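Local coordinates for CRISPR protein (Archaeoglobus fulgidus, PDB 4MJK) that probably serves as the Cas5 subunit of a type I-A CASCADE complex, where Cas5 proteins typically hold the 5' end of the CRISPR RNA, at residues A41-K46 / E141-K146; N65-G70 / K251-G256; R113-L118 / S152-V157; R129-F134 / T176-P181; A182-E187 / M217-G222. All coordinates share one frame; numbering follows the deposited sequence.

Contact 1 of 5, residues A41-K46 / E141-K146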
# COMPACT_ATOMS: atom_id res chain seq x y z
N ALA A 41 13.96 1.53 18.98
CA ALA A 41 14.26 0.59 20.06
C ALA A 41 14.59 -0.80 19.50
O ALA A 41 15.57 -1.42 19.92
CB ALA A 41 13.10 0.51 21.05
N GLU A 42 13.77 -1.28 18.57
CA GLU A 42 14.03 -2.57 17.93
C GLU A 42 15.38 -2.60 17.22
O GLU A 42 16.09 -3.60 17.27
CB GLU A 42 12.92 -2.93 16.92
CG GLU A 42 13.25 -4.19 16.10
CD GLU A 42 12.09 -4.72 15.27
OE1 GLU A 42 11.11 -3.97 15.04
OE2 GLU A 42 12.16 -5.89 14.83
N ALA A 43 15.74 -1.50 16.55
CA ALA A 43 17.00 -1.45 15.82
C ALA A 43 18.18 -1.47 16.78
O ALA A 43 19.23 -2.03 16.48
CB ALA A 43 17.05 -0.22 14.93
N ILE A 44 17.99 -0.85 17.94
CA ILE A 44 19.01 -0.85 18.98
C ILE A 44 19.17 -2.24 19.59
O ILE A 44 20.28 -2.72 19.79
CB ILE A 44 18.70 0.18 20.08
CG1 ILE A 44 18.82 1.60 19.52
CG2 ILE A 44 19.63 -0.01 21.26
CD1 ILE A 44 18.30 2.67 20.48
N ALA A 45 18.04 -2.88 19.88
CA ALA A 45 18.04 -4.21 20.47
C ALA A 45 18.73 -5.24 19.58
O ALA A 45 19.55 -6.02 20.04
CB ALA A 45 16.64 -4.66 20.81
N LYS A 46 18.38 -5.23 18.29
CA LYS A 46 18.99 -6.14 17.33
C LYS A 46 20.51 -5.97 17.26
O LYS A 46 21.25 -6.96 17.30
CB LYS A 46 18.40 -5.96 15.94
CG LYS A 46 17.00 -6.53 15.78
CD LYS A 46 16.64 -6.70 14.31
CE LYS A 46 15.42 -7.59 14.14
NZ LYS A 46 15.33 -8.11 12.75
N GLU A 141 24.07 7.24 15.68
CA GLU A 141 23.57 7.69 14.39
C GLU A 141 23.47 6.51 13.42
O GLU A 141 22.52 6.40 12.65
CB GLU A 141 24.48 8.78 13.84
CG GLU A 141 23.91 9.53 12.66
CD GLU A 141 24.75 10.73 12.28
OE1 GLU A 141 25.65 11.10 13.07
OE2 GLU A 141 24.50 11.31 11.19
N LYS A 142 24.46 5.62 13.47
CA LYS A 142 24.46 4.47 12.58
C LYS A 142 23.22 3.61 12.75
O LYS A 142 22.72 3.03 11.79
CB LYS A 142 25.72 3.61 12.78
CG LYS A 142 25.65 2.64 13.95
CD LYS A 142 26.98 1.91 14.14
CE LYS A 142 27.06 1.19 15.49
NZ LYS A 142 26.17 -0.01 15.59
N ILE A 143 22.72 3.52 13.99
CA ILE A 143 21.57 2.67 14.29
C ILE A 143 20.32 3.15 13.56
O ILE A 143 19.51 2.35 13.09
CB ILE A 143 21.25 2.62 15.80
CG1 ILE A 143 22.47 2.13 16.60
CG2 ILE A 143 20.05 1.71 16.06
CD1 ILE A 143 23.08 0.86 16.07
N LEU A 144 20.15 4.47 13.50
CA LEU A 144 19.01 5.07 12.82
C LEU A 144 18.93 4.57 11.38
O LEU A 144 17.84 4.32 10.87
CB LEU A 144 19.08 6.60 12.88
CG LEU A 144 18.92 7.22 14.28
CD1 LEU A 144 19.17 8.73 14.27
CD2 LEU A 144 17.54 6.91 14.86
N TRP A 145 20.08 4.38 10.74
CA TRP A 145 20.10 3.92 9.34
C TRP A 145 19.52 2.51 9.17
O TRP A 145 19.15 2.13 8.06
CB TRP A 145 21.51 3.94 8.79
CG TRP A 145 22.01 5.29 8.43
CD1 TRP A 145 22.81 6.10 9.19
CD2 TRP A 145 21.77 6.00 7.21
NE1 TRP A 145 23.08 7.27 8.51
CE2 TRP A 145 22.44 7.23 7.30
CE3 TRP A 145 21.04 5.71 6.05
CZ2 TRP A 145 22.42 8.17 6.27
CZ3 TRP A 145 21.01 6.64 5.03
CH2 TRP A 145 21.70 7.86 5.15
N LYS A 146 19.42 1.77 10.27
CA LYS A 146 19.06 0.35 10.25
C LYS A 146 17.56 0.08 10.45
O LYS A 146 17.14 -1.07 10.68
CB LYS A 146 19.87 -0.40 11.30
CG LYS A 146 21.38 -0.46 11.02
CD LYS A 146 22.07 -1.33 12.07
CE LYS A 146 23.55 -1.53 11.78
NZ LYS A 146 24.33 -0.29 12.00
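The backbone N of K146 donates to I143 O over 2.9 Å, a bond within the short helical turn that E141-K146 lays against helix 33-46. That carbonyl faces the helix: I143 O lies 4.0 Å from A43 CB, and K146 O comes within 4.3 Å of the same methyl. Alanine suits this place because a single carbon lets the backbone of the turn come close, with the CA atoms of A43 and K146 only 6.2 Å apart. The apolar part of the contact rests on one branch of I143. With its CG1 anti to the carbonyl carbon (chi1 -57°), I143 holds CG2 anti to the backbone N and directs it at the helix, where CG2 meets A43 CB at 3.7 Å. The same I143 CG2 touches I44 CG1, also at 3.7 Å, and the two isoleucines cross at about a right angle. The strand order is consistent with a ferredoxin-like fold, in which helix 33-46 and the short turn at 141-144 stand at the two helical positions, with helix 58-65 added beside the first. L144 of the turn rests on V162, Y4 and V6 of the sheet, while I44 continues the apolar layer onto I58 of helix 58-65. Beta-branched isoleucine fits both positions, presenting carbon close to the backbone. Charged residues border the contact: K142 forms a salt bridge with D47, just past the end of helix 33-46, and E42 OE1 forms another with R149 NE. The K146 side chain leads away, and it is the backbone O that comes closest to A43.

Contact 2 of 5, residues N65-G70 / K251-G256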
# COMPACT_ATOMS: atom_id res chain seq x y z
N ASN A 65 14.42 10.38 27.73
CA ASN A 65 15.37 11.35 27.23
C ASN A 65 14.81 12.23 26.10
O ASN A 65 15.47 13.16 25.64
CB ASN A 65 16.65 10.66 26.76
CG ASN A 65 17.43 10.04 27.92
OD1 ASN A 65 17.67 8.83 27.95
ND2 ASN A 65 17.84 10.88 28.87
N LEU A 66 13.59 11.94 25.68
CA LEU A 66 13.02 12.64 24.52
C LEU A 66 12.47 14.01 24.90
O LEU A 66 11.68 14.13 25.82
CB LEU A 66 11.90 11.80 23.90
CG LEU A 66 11.29 12.30 22.58
CD1 LEU A 66 12.25 12.13 21.41
CD2 LEU A 66 9.99 11.56 22.29
N LEU A 67 12.89 15.04 24.16
CA LEU A 67 12.35 16.38 24.35
C LEU A 67 11.29 16.72 23.29
O LEU A 67 10.36 17.47 23.57
CB LEU A 67 13.47 17.41 24.30
CG LEU A 67 14.46 17.25 25.46
CD1 LEU A 67 15.56 18.30 25.37
CD2 LEU A 67 13.73 17.30 26.80
N ALA A 68 11.47 16.18 22.09
CA ALA A 68 10.57 16.52 20.99
C ALA A 68 10.54 15.43 19.95
O ALA A 68 11.55 14.79 19.69
CB ALA A 68 11.00 17.83 20.34
N ILE A 69 9.38 15.23 19.33
CA ILE A 69 9.29 14.39 18.14
C ILE A 69 8.20 14.92 17.25
O ILE A 69 7.04 14.98 17.66
CB ILE A 69 9.05 12.90 18.48
CG1 ILE A 69 8.88 12.10 17.18
CG2 ILE A 69 7.84 12.74 19.38
CD1 ILE A 69 8.90 10.57 17.39
N GLY A 70 8.58 15.34 16.05
CA GLY A 70 7.65 15.86 15.06
C GLY A 70 8.00 15.29 13.70
O GLY A 70 9.09 14.73 13.52
N LYS A 251 8.58 24.09 24.53
CA LYS A 251 9.60 24.90 23.89
C LYS A 251 9.68 24.50 22.43
O LYS A 251 9.32 23.39 22.07
CB LYS A 251 10.98 24.62 24.50
CG LYS A 251 11.09 24.89 26.01
CD LYS A 251 11.11 26.38 26.29
CE LYS A 251 11.34 26.66 27.77
NZ LYS A 251 11.13 28.09 28.06
N ALA A 252 10.19 25.41 21.61
CA ALA A 252 10.50 25.14 20.22
C ALA A 252 11.99 24.83 20.10
O ALA A 252 12.82 25.50 20.71
CB ALA A 252 10.15 26.34 19.37
N TYR A 253 12.33 23.81 19.31
CA TYR A 253 13.73 23.46 19.10
C TYR A 253 14.06 23.68 17.64
O TYR A 253 13.34 23.21 16.75
CB TYR A 253 14.01 22.01 19.50
CG TYR A 253 13.81 21.77 20.97
CD1 TYR A 253 14.85 21.93 21.87
CD2 TYR A 253 12.56 21.41 21.47
CE1 TYR A 253 14.66 21.73 23.23
CE2 TYR A 253 12.36 21.20 22.83
CZ TYR A 253 13.41 21.37 23.70
OH TYR A 253 13.22 21.18 25.05
N GLU A 254 15.14 24.41 17.39
CA GLU A 254 15.45 24.85 16.04
C GLU A 254 16.85 24.45 15.61
O GLU A 254 17.80 24.53 16.39
CB GLU A 254 15.26 26.38 15.90
CG GLU A 254 15.67 26.92 14.53
CD GLU A 254 15.22 28.36 14.29
OE1 GLU A 254 14.87 29.05 15.28
OE2 GLU A 254 15.20 28.80 13.12
N ALA A 255 16.95 24.00 14.36
CA ALA A 255 18.23 23.73 13.72
C ALA A 255 18.13 24.30 12.31
O ALA A 255 17.45 23.73 11.45
CB ALA A 255 18.51 22.24 13.68
N GLY A 256 18.79 25.42 12.07
CA GLY A 256 18.64 26.09 10.80
C GLY A 256 17.19 26.45 10.63
O GLY A 256 16.59 27.05 11.51
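A classic beta bulge at L67 and A68, both set opposite V133 of the neighbouring strand 127-134, brings two consecutive side chains round to Y253. The extra residue of the bulge, L67, has nearly helical backbone angles, and this local twist lets both L67 and A68 point at the same tyrosine. Both side chains come to the same side of the Y253 ring, L67 at its outer end and A68 nearer its root: L67 CD1 is 3.7 Å from Y253 OH, and L67 CB is 4.0 Å from Y253 CZ. Leucine and ring cross at about a right angle. A68 CB sits 4.1 Å from Y253 CD2, the single methyl of alanine reaching the ring with the A68 and Y253 CA atoms 7.9 Å apart. Y253 has its CG anti to the carbonyl carbon (chi1 -64°), which carries the ring toward strand 66-73. Strands 66-73 and 250-255 are not neighbours in the six-stranded antiparallel sheet, yet L67 is backbone hydrogen-bonded to R263 of the other outermost strand, 258-263, which suggests that the sheet curls round on itself. V133, V167 and M1 also pack round the buried ring. Its hydroxyl is hydrogen-bonded to R263 O. A phenylalanine here would probably leave R263 O without its mate and L67 CD1 without its closest neighbour on the ring. Tyrosine thus does two jobs here: its carbon skeleton packs against L67 and A68, while its one polar atom, buried with the ring, is satisfied by a backbone carbonyl.

Contact 3 of 5, residues R113-L118 / S152-V157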
# COMPACT_ATOMS: atom_id res chain seq x y z
N ARG A 113 -7.16 -2.25 11.07
CA ARG A 113 -7.23 -1.05 11.89
C ARG A 113 -5.86 -0.37 11.84
O ARG A 113 -4.83 -1.05 11.92
CB ARG A 113 -7.64 -1.39 13.33
CG ARG A 113 -6.64 -2.26 14.09
CD ARG A 113 -7.28 -2.87 15.35
NE ARG A 113 -6.38 -3.81 16.01
CZ ARG A 113 -6.21 -5.07 15.63
NH1 ARG A 113 -6.89 -5.55 14.60
NH2 ARG A 113 -5.37 -5.86 16.29
N GLY A 114 -5.85 0.95 11.68
CA GLY A 114 -4.61 1.71 11.64
C GLY A 114 -3.79 1.51 10.37
O GLY A 114 -2.61 1.83 10.34
N LYS A 115 -4.41 0.98 9.33
CA LYS A 115 -3.71 0.76 8.07
C LYS A 115 -3.95 1.91 7.11
O LYS A 115 -5.10 2.28 6.85
CB LYS A 115 -4.10 -0.56 7.43
CG LYS A 115 -3.32 -0.90 6.16
CD LYS A 115 -3.71 -2.28 5.65
CE LYS A 115 -2.79 -2.74 4.51
NZ LYS A 115 -3.08 -4.17 4.11
N THR A 116 -2.86 2.44 6.57
CA THR A 116 -2.89 3.69 5.82
C THR A 116 -1.93 3.65 4.65
O THR A 116 -0.77 3.25 4.80
CB THR A 116 -2.51 4.87 6.75
OG1 THR A 116 -3.51 4.99 7.75
CG2 THR A 116 -2.41 6.18 5.98
N ILE A 117 -2.42 4.03 3.47
CA ILE A 117 -1.56 4.09 2.29
C ILE A 117 -0.91 5.49 2.23
O ILE A 117 -1.54 6.48 2.56
CB ILE A 117 -2.39 3.79 1.00
CG1 ILE A 117 -2.78 2.31 0.97
CG2 ILE A 117 -1.63 4.19 -0.27
CD1 ILE A 117 -3.76 1.97 -0.14
N LEU A 118 0.35 5.56 1.85
CA LEU A 118 0.96 6.87 1.62
C LEU A 118 1.07 7.07 0.13
O LEU A 118 1.80 6.34 -0.54
CB LEU A 118 2.32 6.99 2.32
CG LEU A 118 2.26 6.97 3.85
CD1 LEU A 118 3.66 6.80 4.47
CD2 LEU A 118 1.58 8.25 4.41
N SER A 152 3.67 -2.46 11.45
CA SER A 152 3.59 -3.91 11.28
C SER A 152 4.75 -4.42 10.43
O SER A 152 5.44 -3.64 9.79
CB SER A 152 2.31 -4.27 10.55
OG SER A 152 2.40 -3.87 9.18
N LYS A 153 4.92 -5.75 10.42
CA LYS A 153 5.93 -6.42 9.60
C LYS A 153 5.90 -5.98 8.14
O LYS A 153 6.95 -5.86 7.51
CB LYS A 153 5.72 -7.94 9.65
CG LYS A 153 5.81 -8.56 11.04
CD LYS A 153 7.25 -8.80 11.46
CE LYS A 153 7.31 -9.55 12.80
NZ LYS A 153 8.70 -9.61 13.34
N GLU A 154 4.70 -5.77 7.60
CA GLU A 154 4.49 -5.37 6.20
C GLU A 154 4.86 -3.90 5.92
O GLU A 154 5.02 -3.50 4.78
CB GLU A 154 3.02 -5.63 5.78
CG GLU A 154 2.05 -4.45 6.13
CD GLU A 154 0.60 -4.87 6.47
OE1 GLU A 154 -0.06 -5.55 5.63
OE2 GLU A 154 0.12 -4.50 7.58
N SER A 155 5.01 -3.10 6.98
CA SER A 155 5.24 -1.65 6.84
C SER A 155 6.71 -1.34 6.58
O SER A 155 7.37 -0.68 7.39
CB SER A 155 4.77 -0.90 8.10
OG SER A 155 3.42 -1.24 8.42
N ARG A 156 7.22 -1.81 5.44
CA ARG A 156 8.64 -1.77 5.15
C ARG A 156 9.11 -0.37 4.75
O ARG A 156 8.42 0.33 4.01
CB ARG A 156 8.97 -2.76 4.03
CG ARG A 156 8.67 -4.22 4.37
CD ARG A 156 9.67 -4.76 5.41
NE ARG A 156 11.04 -4.60 4.93
CZ ARG A 156 12.11 -5.13 5.52
NH1 ARG A 156 11.98 -5.86 6.62
NH2 ARG A 156 13.32 -4.93 5.00
N VAL A 157 10.28 0.03 5.24
CA VAL A 157 10.85 1.31 4.85
C VAL A 157 12.35 1.20 4.60
O VAL A 157 12.97 0.18 4.93
CB VAL A 157 10.63 2.40 5.93
CG1 VAL A 157 9.16 2.52 6.30
CG2 VAL A 157 11.46 2.11 7.18
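K115 reaches over with its whole chain extended, CG lying opposite the backbone N (chi1 -176°), whereas E154 tucks its CG between the backbone N and the carbonyl carbon (chi1 86°) and bends again at chi2, so that the two charged ends come together. They form a long salt bridge, K115 NZ to E154 OE1 at 3.7 Å, the side chains crossing at about a right angle. The stronger partner of the ammonium belongs to another molecule: K115 NZ is hydrogen-bonded to V11 O of the second subunit, and the glutamate probably contributes mainly a nearby negative charge. A long lysine suits a place that must reach both. The other carboxylate oxygen is held within its own loop, S152 OG donating to E154 OE2 over 2.9 Å on the anti side, 18° out of the carboxylate plane. S152 OG is in turn the acceptor for S155 OG, also at 2.9 Å. These residues form a type I beta turn, closed by S155 N to S152 O at 2.9 Å, in the loop that leads into strand 157-170, probably the last strand of a ferredoxin-like core. K115 comes from strand 115-120, the middle of a small three-stranded sheet, and I117 of that strand packs on I117 of the second subunit. Q15 N, from another strand of the small sheet, is hydrogen-bonded to S155 OG. A leucine in place of E154 would probably leave S152 OG without its acceptor and the ammonium of K115 without a neighbouring negative charge. Small serines fit the turn because their short hydroxyls reach one another and the folded-back glutamate.

Contact 4 of 5, residues R129-F134 / T176-P181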
# COMPACT_ATOMS: atom_id res chain seq x y z
N ARG A 129 9.76 12.93 6.86
CA ARG A 129 10.92 13.33 7.66
C ARG A 129 10.54 13.46 9.14
O ARG A 129 9.55 14.15 9.47
CB ARG A 129 11.50 14.66 7.15
CG ARG A 129 12.70 15.16 7.99
CD ARG A 129 13.37 16.42 7.39
NE ARG A 129 13.85 16.16 6.03
CZ ARG A 129 13.97 17.09 5.09
NH1 ARG A 129 13.65 18.35 5.36
NH2 ARG A 129 14.40 16.77 3.88
N TRP A 130 11.31 12.82 10.01
CA TRP A 130 11.16 12.99 11.45
C TRP A 130 12.25 13.89 12.00
O TRP A 130 13.39 13.87 11.53
CB TRP A 130 11.22 11.64 12.18
CG TRP A 130 9.89 10.95 12.32
CD1 TRP A 130 9.01 11.04 13.37
CD2 TRP A 130 9.30 10.05 11.38
NE1 TRP A 130 7.91 10.24 13.14
CE2 TRP A 130 8.06 9.63 11.92
CE3 TRP A 130 9.69 9.56 10.13
CZ2 TRP A 130 7.20 8.74 11.25
CZ3 TRP A 130 8.85 8.66 9.47
CH2 TRP A 130 7.62 8.27 10.03
N PHE A 131 11.89 14.69 13.01
CA PHE A 131 12.82 15.56 13.69
C PHE A 131 12.63 15.23 15.16
O PHE A 131 11.58 15.52 15.75
CB PHE A 131 12.48 17.03 13.38
CG PHE A 131 13.45 18.05 13.94
CD1 PHE A 131 14.59 17.67 14.63
CD2 PHE A 131 13.21 19.41 13.76
CE1 PHE A 131 15.48 18.62 15.14
CE2 PHE A 131 14.11 20.38 14.26
CZ PHE A 131 15.24 19.97 14.95
N LEU A 132 13.64 14.57 15.73
CA LEU A 132 13.63 14.16 17.13
C LEU A 132 14.67 14.98 17.88
O LEU A 132 15.74 15.29 17.33
CB LEU A 132 13.95 12.67 17.28
CG LEU A 132 12.78 11.70 17.03
CD1 LEU A 132 12.39 11.71 15.57
CD2 LEU A 132 13.14 10.27 17.47
N VAL A 133 14.36 15.34 19.12
CA VAL A 133 15.32 16.05 19.96
C VAL A 133 15.45 15.27 21.27
O VAL A 133 14.45 14.92 21.86
CB VAL A 133 14.87 17.50 20.28
CG1 VAL A 133 15.89 18.18 21.22
CG2 VAL A 133 14.69 18.33 18.99
N PHE A 134 16.69 15.00 21.70
CA PHE A 134 16.94 14.32 22.97
C PHE A 134 17.77 15.19 23.93
O PHE A 134 18.54 16.04 23.50
CB PHE A 134 17.66 12.99 22.75
CG PHE A 134 16.84 11.97 22.01
CD1 PHE A 134 15.94 11.17 22.69
CD2 PHE A 134 16.97 11.82 20.64
CE1 PHE A 134 15.18 10.22 22.01
CE2 PHE A 134 16.21 10.88 19.94
CZ PHE A 134 15.32 10.08 20.63
N THR A 176 6.41 26.73 12.05
CA THR A 176 6.81 25.32 11.97
C THR A 176 6.05 24.64 10.84
O THR A 176 4.92 25.01 10.54
CB THR A 176 6.60 24.53 13.31
OG1 THR A 176 7.13 23.20 13.18
CG2 THR A 176 5.12 24.44 13.69
N ASP A 177 6.70 23.69 10.19
CA ASP A 177 6.02 22.84 9.23
C ASP A 177 6.08 21.38 9.68
O ASP A 177 5.79 20.47 8.91
CB ASP A 177 6.56 23.04 7.80
CG ASP A 177 8.05 22.83 7.68
OD1 ASP A 177 8.66 22.25 8.59
OD2 ASP A 177 8.63 23.23 6.65
N TYR A 178 6.42 21.17 10.96
CA TYR A 178 6.34 19.84 11.58
C TYR A 178 5.12 19.70 12.48
O TYR A 178 4.66 20.68 13.07
CB TYR A 178 7.56 19.60 12.46
CG TYR A 178 8.82 19.32 11.69
CD1 TYR A 178 9.67 20.35 11.32
CD2 TYR A 178 9.18 18.02 11.37
CE1 TYR A 178 10.84 20.11 10.63
CE2 TYR A 178 10.35 17.75 10.68
CZ TYR A 178 11.18 18.81 10.32
OH TYR A 178 12.34 18.58 9.64
N SER A 179 4.65 18.46 12.61
CA SER A 179 3.60 18.16 13.58
C SER A 179 4.03 18.63 14.96
O SER A 179 5.23 18.76 15.24
CB SER A 179 3.30 16.65 13.59
OG SER A 179 4.41 15.92 14.12
N PHE A 180 3.07 18.88 15.84
CA PHE A 180 3.39 19.29 17.19
C PHE A 180 2.30 18.92 18.17
O PHE A 180 1.13 18.85 17.81
CB PHE A 180 3.64 20.80 17.25
CG PHE A 180 2.50 21.63 16.71
CD1 PHE A 180 2.43 21.94 15.35
CD2 PHE A 180 1.51 22.10 17.57
CE1 PHE A 180 1.40 22.71 14.86
CE2 PHE A 180 0.47 22.88 17.07
CZ PHE A 180 0.41 23.18 15.72
N PRO A 181 2.67 18.71 19.44
CA PRO A 181 1.64 18.42 20.44
C PRO A 181 0.80 19.67 20.70
O PRO A 181 1.32 20.78 20.82
CB PRO A 181 2.45 18.01 21.67
CG PRO A 181 3.78 18.68 21.50
CD PRO A 181 4.03 18.81 20.02
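The ring of Y178 lies across the root of F131 and against the side chain of R129. F131 CB touches Y178 CE2 at 3.5 Å, and F131 CD2 stands 3.9 Å above one face of the tyrosine, displaced toward the rim. The rings make a T-shaped pair, the edge of F131 directed at the face of Y178, with centroids 5.5 Å apart and planes at 60°. F131 reaches this position with its CG opposite the backbone N (chi1 -175°). Farther out on the tyrosine, Y178 OH meets R129 CD at 3.3 Å, so the apolar arm of the arginine lines the hydroxyl end, while R129 O lies at the ring edge, 3.9 Å from Y178 CE2. Strand 127-134 is an inner strand, between 66-73 and 2-10, of a sheet whose order is consistent with a ferredoxin-like fold. W130 faces away from Y178 and stacks on F36 of helix 33-46; F131 and R129 therefore belong to the sheet face turned from that helix, and the loop 177-179 covers them there. In the second shell, E258 OE1 is hydrogen-bonded to Y178 OH, and D7 forms a salt bridge with R129 NE, so both polar ends have mates. The loop is shaped by an ST turn, in which Y178 N donates to T176 OG1 over 3.1 Å at 160°; threonine can supply this acceptor from a strand end. S179 OG, hydrogen-bonded to W71 N, ties the loop to strand 66-73.

Contact 5 of 5, residues A182-E187 / M217-G222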
# COMPACT_ATOMS: atom_id res chain seq x y z
N ALA A 182 -0.51 19.48 20.77
CA ALA A 182 -1.42 20.61 20.92
C ALA A 182 -2.03 20.58 22.32
O ALA A 182 -3.18 20.23 22.50
CB ALA A 182 -2.53 20.53 19.86
N GLU A 183 -1.24 20.94 23.32
CA GLU A 183 -1.74 20.95 24.70
C GLU A 183 -1.60 22.37 25.25
O GLU A 183 -1.05 23.24 24.59
CB GLU A 183 -0.97 19.95 25.56
CG GLU A 183 -1.01 18.51 25.04
CD GLU A 183 -2.38 17.85 25.17
OE1 GLU A 183 -3.29 18.44 25.81
OE2 GLU A 183 -2.56 16.73 24.64
N ASP A 184 -2.11 22.61 26.45
CA ASP A 184 -2.08 23.96 26.99
C ASP A 184 -0.64 24.45 27.07
O ASP A 184 0.24 23.74 27.58
CB ASP A 184 -2.75 24.03 28.36
CG ASP A 184 -3.43 25.37 28.61
OD1 ASP A 184 -2.78 26.42 28.40
OD2 ASP A 184 -4.61 25.38 28.99
N GLY A 185 -0.40 25.65 26.55
CA GLY A 185 0.95 26.18 26.46
C GLY A 185 1.38 26.27 25.01
O GLY A 185 2.33 26.98 24.66
N VAL A 186 0.67 25.55 24.15
CA VAL A 186 0.93 25.59 22.73
C VAL A 186 -0.31 26.11 22.05
O VAL A 186 -1.39 25.54 22.21
CB VAL A 186 1.28 24.19 22.18
CG1 VAL A 186 1.46 24.23 20.66
CG2 VAL A 186 2.54 23.65 22.86
N GLU A 187 -0.18 27.21 21.31
CA GLU A 187 -1.34 27.79 20.64
C GLU A 187 -1.09 28.04 19.15
O GLU A 187 -0.19 28.79 18.79
CB GLU A 187 -1.74 29.11 21.30
CG GLU A 187 -2.94 29.76 20.65
CD GLU A 187 -3.39 31.03 21.38
OE1 GLU A 187 -4.06 30.93 22.43
OE2 GLU A 187 -3.08 32.13 20.89
N MSE A 217 6.17 19.28 32.23
CA MSE A 217 6.11 18.21 33.23
C MSE A 217 4.80 18.27 33.99
O MSE A 217 4.69 17.76 35.11
CB MSE A 217 7.30 18.32 34.19
CG MSE A 217 8.49 17.46 33.79
SE MSE A 217 9.02 17.71 31.92
CE MSE A 217 8.92 19.65 31.82
N SER A 218 3.80 18.89 33.37
CA SER A 218 2.48 19.02 33.97
C SER A 218 1.40 18.80 32.92
O SER A 218 0.60 17.88 33.02
CB SER A 218 2.32 20.40 34.64
OG SER A 218 2.89 20.47 35.92
N TYR A 219 1.38 19.67 31.92
CA TYR A 219 0.39 19.59 30.86
C TYR A 219 0.76 18.50 29.87
O TYR A 219 -0.10 17.96 29.19
CB TYR A 219 0.23 20.94 30.14
CG TYR A 219 -0.64 21.91 30.91
CD1 TYR A 219 -2.03 21.83 30.84
CD2 TYR A 219 -0.08 22.89 31.72
CE1 TYR A 219 -2.83 22.70 31.55
CE2 TYR A 219 -0.88 23.77 32.43
CZ TYR A 219 -2.26 23.67 32.33
OH TYR A 219 -3.06 24.54 33.04
N ILE A 220 2.05 18.19 29.80
CA ILE A 220 2.50 17.04 29.03
C ILE A 220 2.82 15.92 30.01
O ILE A 220 2.94 14.75 29.63
CB ILE A 220 3.75 17.37 28.20
CG1 ILE A 220 3.87 16.37 27.04
CG2 ILE A 220 4.99 17.36 29.08
CD1 ILE A 220 2.68 16.38 26.09
N SER A 221 2.94 16.31 31.29
CA SER A 221 3.17 15.40 32.41
C SER A 221 3.58 14.01 31.99
O SER A 221 4.56 13.80 31.27
CB SER A 221 1.92 15.31 33.29
OG SER A 221 1.96 16.23 34.37
N GLY A 222 2.80 13.05 32.48
CA GLY A 222 2.89 11.67 32.08
C GLY A 222 1.46 11.20 31.89
O GLY A 222 1.02 10.24 32.52
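A type II beta turn from E183 to V186, joining strand 180-181 to strand 186-193, meets the loop 217-222 through D184 and Y219. The turn is closed by V186 N donating to E183 O over 2.9 Å. Glycine suits its third position, since at these backbone angles a side chain at G185 would collide with the carbonyl oxygen of D184. The neighbouring D184 lays its CB over one face of the Y219 ring, a CH-pi contact 3.7 Å from the centroid and 27° off the normal. The displacement is toward the rim, so D184 CB comes within 3.4 Å of Y219 CD1. Aspartate and tyrosine run side by side in the same direction, with the carboxylate turned 42° from the ring plane. Both residues are exposed, as suits their polar ends, and the contact uses their carbon. A crystal neighbour also touches both residues. Y219 N is hydrogen-bonded to D249 OD2, which helps to fix the loop just where the ring leaves it. On the inner side, E183 meets the buried I220. E183 OE2 forms a salt bridge with K223 and accepts from L227 N, giving the carboxylate two mates, and I220 packs on F250 and V226. Between these two residues the touch is light and apolar: E183 CG lies 4.4 Å from I220 CD1.

Contacts 2 and 4 share the six-stranded sheet, with centres about 6 Å apart, and strands 66-73 and 127-134 pair directly, L67 N to V133 O and G70 O to F131 N each spanning 2.8 Å. Contact 4 also touches contact 5, F180 CD2 meeting V186 CG1 at 3.8 Å, where strand 180-181 leads on to the type II turn. Contact 1, across the sheet from contact 4, has its centre about 20 Å away. Contact 3, which borders the second subunit, lies on the opposite side of the chain's centre from contact 5, with about 29 Å between the contact centres.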